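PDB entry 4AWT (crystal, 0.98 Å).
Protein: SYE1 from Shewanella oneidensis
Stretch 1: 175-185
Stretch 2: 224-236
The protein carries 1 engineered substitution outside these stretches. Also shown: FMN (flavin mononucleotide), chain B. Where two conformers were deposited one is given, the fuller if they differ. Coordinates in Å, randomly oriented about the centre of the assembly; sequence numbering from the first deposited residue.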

# COMPACT_ATOMS: atom_id res chain seq x y z
N PHE A 175 -0.71 15.31 3.19
CA PHE A 175 0.25 14.33 2.70
C PHE A 175 1.16 14.93 1.65
O PHE A 175 0.77 15.83 0.91
CB PHE A 175 -0.46 13.09 2.13
CG PHE A 175 -1.12 12.22 3.16
CD1 PHE A 175 -0.37 11.25 3.82
CD2 PHE A 175 -2.45 12.32 3.46
CE1 PHE A 175 -0.96 10.40 4.75
CE2 PHE A 175 -3.05 11.45 4.38
CZ PHE A 175 -2.30 10.49 5.01
N ASP A 176 2.37 14.38 1.55
CA ASP A 176 3.30 14.77 0.52
C ASP A 176 3.05 14.13 -0.82
O ASP A 176 3.58 14.59 -1.84
CB ASP A 176 4.73 14.45 1.01
CG ASP A 176 5.04 15.20 2.28
OD1 ASP A 176 5.08 16.44 2.22
OD2 ASP A 176 5.20 14.54 3.33
N GLY A 177 2.27 13.10 -0.85
CA GLY A 177 1.96 12.35 -2.06
C GLY A 177 1.02 11.24 -1.74
O GLY A 177 0.56 11.08 -0.59
N ILE A 178 0.71 10.44 -2.77
CA ILE A 178 -0.10 9.26 -2.61
C ILE A 178 0.62 8.06 -3.21
O ILE A 178 1.40 8.20 -4.14
CB ILE A 178 -1.52 9.42 -3.20
CG1 ILE A 178 -1.54 9.53 -4.72
CG2 ILE A 178 -2.20 10.60 -2.54
CD1 ILE A 178 -1.57 8.23 -5.51
N GLU A 179 0.29 6.89 -2.68
CA GLU A 179 0.68 5.62 -3.26
C GLU A 179 -0.58 4.92 -3.70
O GLU A 179 -1.50 4.67 -2.90
CB GLU A 179 1.42 4.74 -2.25
CG GLU A 179 1.90 3.44 -2.88
CD GLU A 179 2.62 2.53 -1.89
OE1 GLU A 179 3.84 2.80 -1.66
OE2 GLU A 179 2.00 1.59 -1.37
N LEU A 180 -0.65 4.55 -4.98
CA LEU A 180 -1.77 3.75 -5.45
C LEU A 180 -1.54 2.30 -5.10
O LEU A 180 -0.58 1.68 -5.56
CB LEU A 180 -1.89 3.89 -6.96
CG LEU A 180 -2.97 3.05 -7.63
CD1 LEU A 180 -4.35 3.42 -7.08
CD2 LEU A 180 -2.90 3.20 -9.13
N HIS A 181 -2.43 1.71 -4.31
CA HIS A 181 -2.32 0.28 -3.99
C HIS A 181 -2.84 -0.50 -5.20
O HIS A 181 -4.05 -0.66 -5.36
CB HIS A 181 -3.09 -0.09 -2.74
CG HIS A 181 -2.70 -1.42 -2.18
ND1 HIS A 181 -1.97 -2.31 -2.87
CD2 HIS A 181 -2.94 -1.89 -0.92
CE1 HIS A 181 -1.77 -3.33 -2.05
NE2 HIS A 181 -2.32 -3.11 -0.87
N ALA A 182 -1.95 -0.98 -6.05
CA ALA A 182 -2.28 -1.81 -7.18
C ALA A 182 -1.71 -3.21 -7.01
O ALA A 182 -1.51 -3.93 -8.00
CB ALA A 182 -1.82 -1.15 -8.49
N ALA A 183 -1.55 -3.62 -5.77
CA ALA A 183 -0.86 -4.84 -5.36
C ALA A 183 -1.79 -5.71 -4.53
O ALA A 183 -2.97 -5.44 -4.34
CB ALA A 183 0.43 -4.45 -4.64
N ASN A 184 -1.19 -6.80 -4.03
CA ASN A 184 -1.66 -7.75 -3.05
C ASN A 184 -3.13 -8.14 -3.27
O ASN A 184 -3.88 -8.36 -2.32
CB ASN A 184 -1.40 -7.23 -1.64
CG ASN A 184 0.09 -7.09 -1.43
OD1 ASN A 184 0.90 -7.51 -2.23
ND2 ASN A 184 0.46 -6.48 -0.33
N GLY A 185 -3.49 -8.34 -4.53
CA GLY A 185 -4.76 -8.95 -4.85
C GLY A 185 -5.95 -8.01 -4.79
O GLY A 185 -7.09 -8.51 -4.91
N ALA A 224 -4.55 15.03 -11.26
CA ALA A 224 -5.02 15.72 -10.07
C ALA A 224 -3.90 16.37 -9.29
O ALA A 224 -4.06 17.50 -8.84
CB ALA A 224 -5.77 14.72 -9.20
N ILE A 225 -2.79 15.66 -9.04
CA ILE A 225 -1.81 16.13 -8.07
C ILE A 225 -0.40 16.18 -8.56
O ILE A 225 0.47 16.65 -7.84
CB ILE A 225 -1.88 15.37 -6.71
CG1 ILE A 225 -1.35 13.93 -6.83
CG2 ILE A 225 -3.28 15.44 -6.16
CD1 ILE A 225 -1.20 13.28 -5.47
N GLY A 226 -0.12 15.73 -9.78
CA GLY A 226 1.21 15.79 -10.34
C GLY A 226 1.96 14.47 -10.18
O GLY A 226 1.89 13.82 -9.13
N ALA A 227 2.71 14.10 -11.22
CA ALA A 227 3.41 12.81 -11.21
C ALA A 227 4.43 12.73 -10.10
O ALA A 227 4.69 11.63 -9.58
CB ALA A 227 4.08 12.63 -12.57
N GLU A 228 5.02 13.84 -9.71
CA GLU A 228 6.03 13.87 -8.65
C GLU A 228 5.45 13.53 -7.28
O GLU A 228 6.22 13.34 -6.33
CB GLU A 228 6.76 15.21 -8.60
CG GLU A 228 6.01 16.40 -8.07
CD GLU A 228 4.87 17.00 -8.85
OE1 GLU A 228 4.60 16.72 -10.06
OE2 GLU A 228 4.14 17.83 -8.25
N ARG A 229 4.13 13.45 -7.17
CA ARG A 229 3.43 13.13 -5.93
C ARG A 229 2.68 11.80 -6.02
O ARG A 229 1.88 11.51 -5.13
CB ARG A 229 2.51 14.26 -5.53
CG ARG A 229 3.28 15.53 -5.18
CD ARG A 229 2.46 16.55 -4.43
NE ARG A 229 1.47 17.12 -5.20
CZ ARG A 229 0.74 18.16 -4.81
NH1 ARG A 229 0.86 18.70 -3.63
NH2 ARG A 229 -0.19 18.62 -5.71
N VAL A 230 2.95 10.99 -7.05
CA VAL A 230 2.24 9.74 -7.25
C VAL A 230 3.25 8.59 -7.28
O VAL A 230 4.10 8.52 -8.16
CB VAL A 230 1.43 9.74 -8.54
CG1 VAL A 230 0.82 8.37 -8.82
CG2 VAL A 230 0.33 10.80 -8.48
N GLY A 231 3.09 7.65 -6.33
CA GLY A 231 3.77 6.36 -6.38
C GLY A 231 2.74 5.28 -6.62
O GLY A 231 1.54 5.49 -6.44
N VAL A 232 3.21 4.09 -7.03
CA VAL A 232 2.34 2.96 -7.27
C VAL A 232 2.97 1.71 -6.66
O VAL A 232 4.18 1.51 -6.82
CB VAL A 232 2.08 2.75 -8.77
CG1 VAL A 232 1.23 1.51 -9.03
CG2 VAL A 232 1.42 3.99 -9.37
N ARG A 233 2.15 0.87 -6.05
CA ARG A 233 2.59 -0.41 -5.51
C ARG A 233 2.05 -1.54 -6.37
O ARG A 233 0.86 -1.59 -6.69
CB ARG A 233 2.12 -0.58 -4.06
CG ARG A 233 2.99 -1.59 -3.32
CD ARG A 233 2.71 -1.66 -1.83
NE ARG A 233 3.88 -2.22 -1.15
CZ ARG A 233 3.92 -2.80 0.03
NH1 ARG A 233 2.84 -3.15 0.67
NH2 ARG A 233 5.11 -3.10 0.56
N LEU A 234 2.95 -2.48 -6.72
CA LEU A 234 2.66 -3.67 -7.50
C LEU A 234 3.16 -4.92 -6.78
O LEU A 234 4.12 -4.84 -6.00
CB LEU A 234 3.31 -3.64 -8.90
CG LEU A 234 2.85 -2.49 -9.80
CD1 LEU A 234 3.64 -2.57 -11.11
CD2 LEU A 234 1.35 -2.52 -10.09
N ALA A 235 2.55 -6.05 -7.08
CA ALA A 235 2.94 -7.35 -6.55
C ALA A 235 3.02 -8.35 -7.68
O ALA A 235 2.06 -9.09 -7.97
CB ALA A 235 1.97 -7.82 -5.51
N PRO A 236 4.14 -8.41 -8.39
CA PRO A 236 4.20 -9.26 -9.59
C PRO A 236 4.01 -10.74 -9.32
O PRO A 236 3.42 -11.43 -10.17
CB PRO A 236 5.59 -8.97 -10.15
CG PRO A 236 5.93 -7.58 -9.67
CD PRO A 236 5.33 -7.54 -8.26
N1 FMN B . 0.53 -3.66 2.42
C2 FMN B . -0.13 -2.69 1.79
O2 FMN B . 0.17 -2.34 0.62
N3 FMN B . -1.16 -2.02 2.43
C4 FMN B . -1.57 -2.32 3.72
O4 FMN B . -2.45 -1.60 4.26
C4A FMN B . -0.94 -3.42 4.32
N5 FMN B . -1.35 -3.85 5.58
C5A FMN B . -0.43 -4.66 6.31
C6 FMN B . -0.65 -4.90 7.65
C7 FMN B . 0.24 -5.67 8.43
C7M FMN B . -0.00 -5.78 9.91
C8 FMN B . 1.32 -6.22 7.81
C8M FMN B . 2.35 -7.03 8.57
C9 FMN B . 1.55 -5.99 6.43
C9A FMN B . 0.68 -5.20 5.68
N10 FMN B . 0.94 -4.92 4.32
C10 FMN B . 0.17 -3.98 3.66
C1' FMN B . 2.15 -5.46 3.69
C2' FMN B . 3.44 -4.72 4.10
O2' FMN B . 3.46 -3.41 3.55
C3' FMN B . 4.69 -5.41 3.61
O3' FMN B . 4.80 -5.39 2.20
C4' FMN B . 4.87 -6.86 4.10
O4' FMN B . 4.58 -6.99 5.48
C5' FMN B . 6.23 -7.43 3.75
O5' FMN B . 7.29 -6.70 4.39
P FMN B . 7.95 -7.28 5.74
O1P FMN B . 6.89 -7.19 6.81
O2P FMN B . 8.37 -8.70 5.46
O3P FMN B . 9.10 -6.34 5.98
O HOH W 1 0.21 -6.02 -8.67

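The strand around Ile 178 to Leu 180 runs beside the strand 230-234, parallel to it, with the two N-to-C directions 24° apart. As in any parallel pair, each bonded residue on one strand reaches two residues on the other, and the ladder climbs in alternating steps. Ile 178 N donates to Arg 229 O and Gly 231 N to Ile 178 O, both at 2.8 Å. Leu 180 N then donates to Gly 231 O (2.8 Å), and Arg 233 N to Leu 180 O (2.9 Å). A more bent bond from Ala 182 N to Arg 233 O (2.9 Å, 132°) closes the series. Between these rungs the CA of Glu 179 comes within 3.3 Å of Gly 231 O, a CA-H...O contact.

The backbones come close at Gly 177, whose CA lies 3.2 Å from Arg 229 O, and a CB on this residue would fall 2.8 Å from the same oxygen, so the carbonyl occupies the hollow left by the absent side chain.

One face of the sheet is apolar. Ile 178 presents CG1 to Ile 225 CD1 (3.8 Å), a knob supplied by the end of the helix, while its CD1 approaches Val 230 CG1 at 4.1 Å. One step along, Leu 180 CB meets Val 232 CG2 (4.1 Å). The small methyl of Ala 182 continues this packing, its CB 4.1 Å from Val 232 CG1 and 3.8 Å from Leu 234 CD2. Ala 183 points its CB at the opposing backbone, 3.5 Å from Leu 234 C, and meets Ala 235 CB at 3.8 Å. Here a water bridges the two stretches, donating to Ala 182 O and accepting from Ala 235 N, both at 2.8 Å from its oxygen.

The other face, bearing Glu 179, His 181 and Arg 233, is polar. Arg 233 is almost fully extended and gives up more surface to the partner stretch than any other residue, 102 Å². Glu 179 OE2 packs against Arg 233 CD at 3.4 Å; the carboxylate oxygen is 4.3 Å from Arg 233 NE but well out of the guanidinium plane, so opposite charges are near without a salt bridge. The guanidinium is instead directed at the flavin: Arg 233 NH1 donates to FMN O2 (2.8 Å) and FMN O2' (3.0 Å), and Arg 233 NH2 to FMN O3' (2.8 Å). His 181 ND1 accepts a hydrogen bond from Ala 183 N (3.2 Å), a contact within its own stretch.

At the start of the interface, Arg 229 folds back so that NE and NH2 both donate to Ile 225 O (2.9 and 3.0 Å), leaving its CD against Asp 176 O at 3.4 Å.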